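Long-range contact in aspergillopepsin II heavy chain (PDB 1Y43), which forms the heavy chain of an acid endopeptidase of family G1, probably a glutamic-type protease that cleaves proteins at low pH: residues V141-M149 with T161-T169. Residues are numbered along the deposited sequence; the frame is centred on the assembly and turned at random.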
loop_
_atom_site.group_PDB
_atom_site.type_symbol
_atom_site.label_atom_id
_atom_site.label_comp_id
_atom_site.label_asym_id
_atom_site.label_seq_id
_atom_site.Cartn_x
_atom_site.Cartn_y
_atom_site.Cartn_z
ATOM N N VAL B 141 0.240 -9.136 14.996
ATOM C CA VAL B 141 1.546 -8.533 15.260
ATOM C C VAL B 141 1.605 -7.185 14.576
ATOM O O VAL B 141 0.953 -6.962 13.547
ATOM C CB VAL B 141 2.727 -9.390 14.713
ATOM C CG1 VAL B 141 2.761 -10.773 15.384
ATOM C CG2 VAL B 141 2.627 -9.543 13.202
ATOM N N GLY B 142 2.375 -6.287 15.173
ATOM C CA GLY B 142 2.551 -4.956 14.625
ATOM C C GLY B 142 3.834 -4.861 13.817
ATOM O O GLY B 142 4.538 -5.861 13.632
ATOM N N PRO B 143 4.202 -3.653 13.379
ATOM C CA PRO B 143 5.420 -3.433 12.583
ATOM C C PRO B 143 6.761 -3.247 13.315
ATOM O O PRO B 143 7.775 -2.981 12.672
ATOM C CB PRO B 143 5.050 -2.205 11.753
ATOM C CG PRO B 143 4.181 -1.413 12.681
ATOM C CD PRO B 143 3.332 -2.461 13.377
ATOM N N SER B 144 6.782 -3.452 14.631
ATOM C CA SER B 144 7.994 -3.263 15.443
ATOM C C SER B 144 9.274 -3.872 14.865
ATOM O O SER B 144 10.301 -3.200 14.750
ATOM C CB SER B 144 7.787 -3.826 16.860
ATOM O OG SER B 144 6.778 -3.113 17.572
ATOM N N ASP B 145 9.188 -5.144 14.478
ATOM C CA ASP B 145 10.342 -5.875 13.961
ATOM C C ASP B 145 10.434 -5.910 12.442
ATOM O O ASP B 145 11.218 -6.687 11.873
ATOM C CB ASP B 145 10.333 -7.315 14.498
ATOM C CG ASP B 145 10.427 -7.382 16.010
ATOM O OD1 ASP B 145 11.217 -6.640 16.591
ATOM O OD2 ASP B 145 9.708 -8.191 16.613
ATOM N N ALA B 146 9.658 -5.051 11.791
ATOM C CA ALA B 146 9.637 -5.007 10.337
ATOM C C ALA B 146 10.897 -4.408 9.741
ATOM O O ALA B 146 11.624 -3.658 10.394
ATOM C CB ALA B 146 8.415 -4.215 9.853
ATOM N N THR B 147 11.193 -4.820 8.520
ATOM C CA THR B 147 12.314 -4.281 7.784
ATOM C C THR B 147 11.842 -2.920 7.237
ATOM O O THR B 147 10.767 -2.821 6.645
ATOM C CB THR B 147 12.668 -5.219 6.619
ATOM O OG1 THR B 147 13.163 -6.462 7.141
ATOM C CG2 THR B 147 13.711 -4.585 5.703
ATOM N N VAL B 148 12.622 -1.875 7.472
ATOM C CA VAL B 148 12.264 -0.538 7.018
ATOM C C VAL B 148 12.884 -0.256 5.663
ATOM O O VAL B 148 14.075 -0.519 5.456
ATOM C CB VAL B 148 12.727 0.520 8.051
ATOM C CG1 VAL B 148 12.524 1.929 7.511
ATOM C CG2 VAL B 148 11.965 0.326 9.358
ATOM N N MET B 149 12.072 0.263 4.752
ATOM C CA MET B 149 12.521 0.579 3.403
ATOM C C MET B 149 12.257 2.029 3.035
ATOM O O MET B 149 11.276 2.623 3.490
ATOM C CB MET B 149 11.806 -0.303 2.370
ATOM C CG MET B 149 12.293 -1.736 2.307
ATOM S SD MET B 149 11.492 -2.560 0.935
ATOM C CE MET B 149 12.010 -4.236 1.234
ATOM N N THR B 161 11.404 6.758 6.653
ATOM C CA THR B 161 10.373 5.962 7.287
ATOM C C THR B 161 10.705 5.648 8.737
ATOM O O THR B 161 11.862 5.408 9.079
ATOM C CB THR B 161 10.172 4.638 6.497
ATOM O OG1 THR B 161 9.672 4.942 5.189
ATOM C CG2 THR B 161 9.199 3.707 7.202
ATOM N N SER B 162 9.692 5.709 9.589
ATOM C CA SER B 162 9.850 5.388 11.005
ATOM C C SER B 162 8.670 4.492 11.405
ATOM O O SER B 162 7.561 4.623 10.869
ATOM C CB SER B 162 9.897 6.666 11.863
ATOM O OG SER B 162 8.750 7.473 11.683
ATOM N N VAL B 163 8.926 3.540 12.292
ATOM C CA VAL B 163 7.874 2.641 12.736
ATOM C C VAL B 163 7.765 2.670 14.254
ATOM O O VAL B 163 8.691 3.107 14.944
ATOM C CB VAL B 163 8.123 1.169 12.264
ATOM C CG1 VAL B 163 8.227 1.110 10.746
ATOM C CG2 VAL B 163 9.377 0.599 12.901
ATOM N N SER B 164 6.597 2.304 14.759
ATOM C CA SER B 164 6.379 2.232 16.197
ATOM C C SER B 164 5.762 0.846 16.409
ATOM O O SER B 164 5.741 0.010 15.481
ATOM C CB SER B 164 5.430 3.349 16.669
ATOM O OG SER B 164 4.084 3.089 16.304
ATOM N N GLY B 165 5.227 0.598 17.601
ATOM C CA GLY B 165 4.616 -0.689 17.866
ATOM C C GLY B 165 3.301 -0.905 17.136
ATOM O O GLY B 165 2.855 -2.048 16.993
ATOM N N ASP B 166 2.676 0.168 16.659
ATOM C CA ASP B 166 1.397 0.027 15.961
ATOM C C ASP B 166 1.210 0.959 14.760
ATOM O O ASP B 166 0.094 1.098 14.249
ATOM C CB ASP B 166 0.229 0.197 16.952
ATOM C CG ASP B 166 0.301 1.504 17.745
ATOM O OD1 ASP B 166 0.784 2.528 17.220
ATOM O OD2 ASP B 166 -0.149 1.510 18.906
ATOM N N SER B 167 2.283 1.592 14.309
ATOM C CA SER B 167 2.172 2.515 13.189
ATOM C C SER B 167 3.422 2.558 12.331
ATOM O O SER B 167 4.491 2.067 12.727
ATOM C CB SER B 167 1.858 3.932 13.692
ATOM O OG SER B 167 2.938 4.480 14.442
ATOM N N VAL B 168 3.244 3.096 11.125
ATOM C CA VAL B 168 4.320 3.255 10.160
ATOM C C VAL B 168 4.139 4.658 9.579
ATOM O O VAL B 168 3.052 4.986 9.111
ATOM C CB VAL B 168 4.187 2.231 9.007
ATOM C CG1 VAL B 168 5.323 2.408 8.004
ATOM C CG2 VAL B 168 4.170 0.812 9.553
ATOM N N THR B 169 5.178 5.483 9.621
ATOM C CA THR B 169 5.104 6.829 9.074
ATOM C C THR B 169 6.141 6.984 7.967
ATOM O O THR B 169 7.311 6.654 8.166
ATOM C CB THR B 169 5.379 7.909 10.160
ATOM O OG1 THR B 169 4.363 7.850 11.171
ATOM C CG2 THR B 169 5.411 9.299 9.550
#
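A proline-led type I turn, Pro143 to Ala146, lies here against the tight loop of the hairpin that joins strand 156-163 to strand 168-172. Pro143 fits over the loop carbonyls: its ring carbon CG is 3.5 Å from Ser164 O and equally near Ser167 O, while CB meets Val168 CG2 at 3.8 Å. The ring thus touches two loop carbonyls with one atom and a buried valine methyl with another. The turn itself is closed by Ala146 N donating to Pro143 O, and Ser144, at its exposed edge, sets OG 3.3 Å from Gly165 CA. Within that loop, Ser164 OG accepts from Asp166 N two residues on (161° at the hydrogen), which makes an ST turn, and also shares a 2.6 Å hydrogen bond with Ser167 OG. Further along, the strand 147-153 runs antiparallel to 156-163, at 155° over the short segments, at the edge, within this chain, of an antiparallel sheet of the concanavalin-like beta sandwich; through Thr147 and Met149 the sheet continues onto a strand of another chain. Here Val148 holds CG1 anti to its own N (chi1 173°), which brings that methyl 3.7 Å from Thr161 CB, whereas CG2 reaches Val163 CG1 at 4.1 Å. Thr161 OG1 has its hydrogen bond with Asp150 OD1.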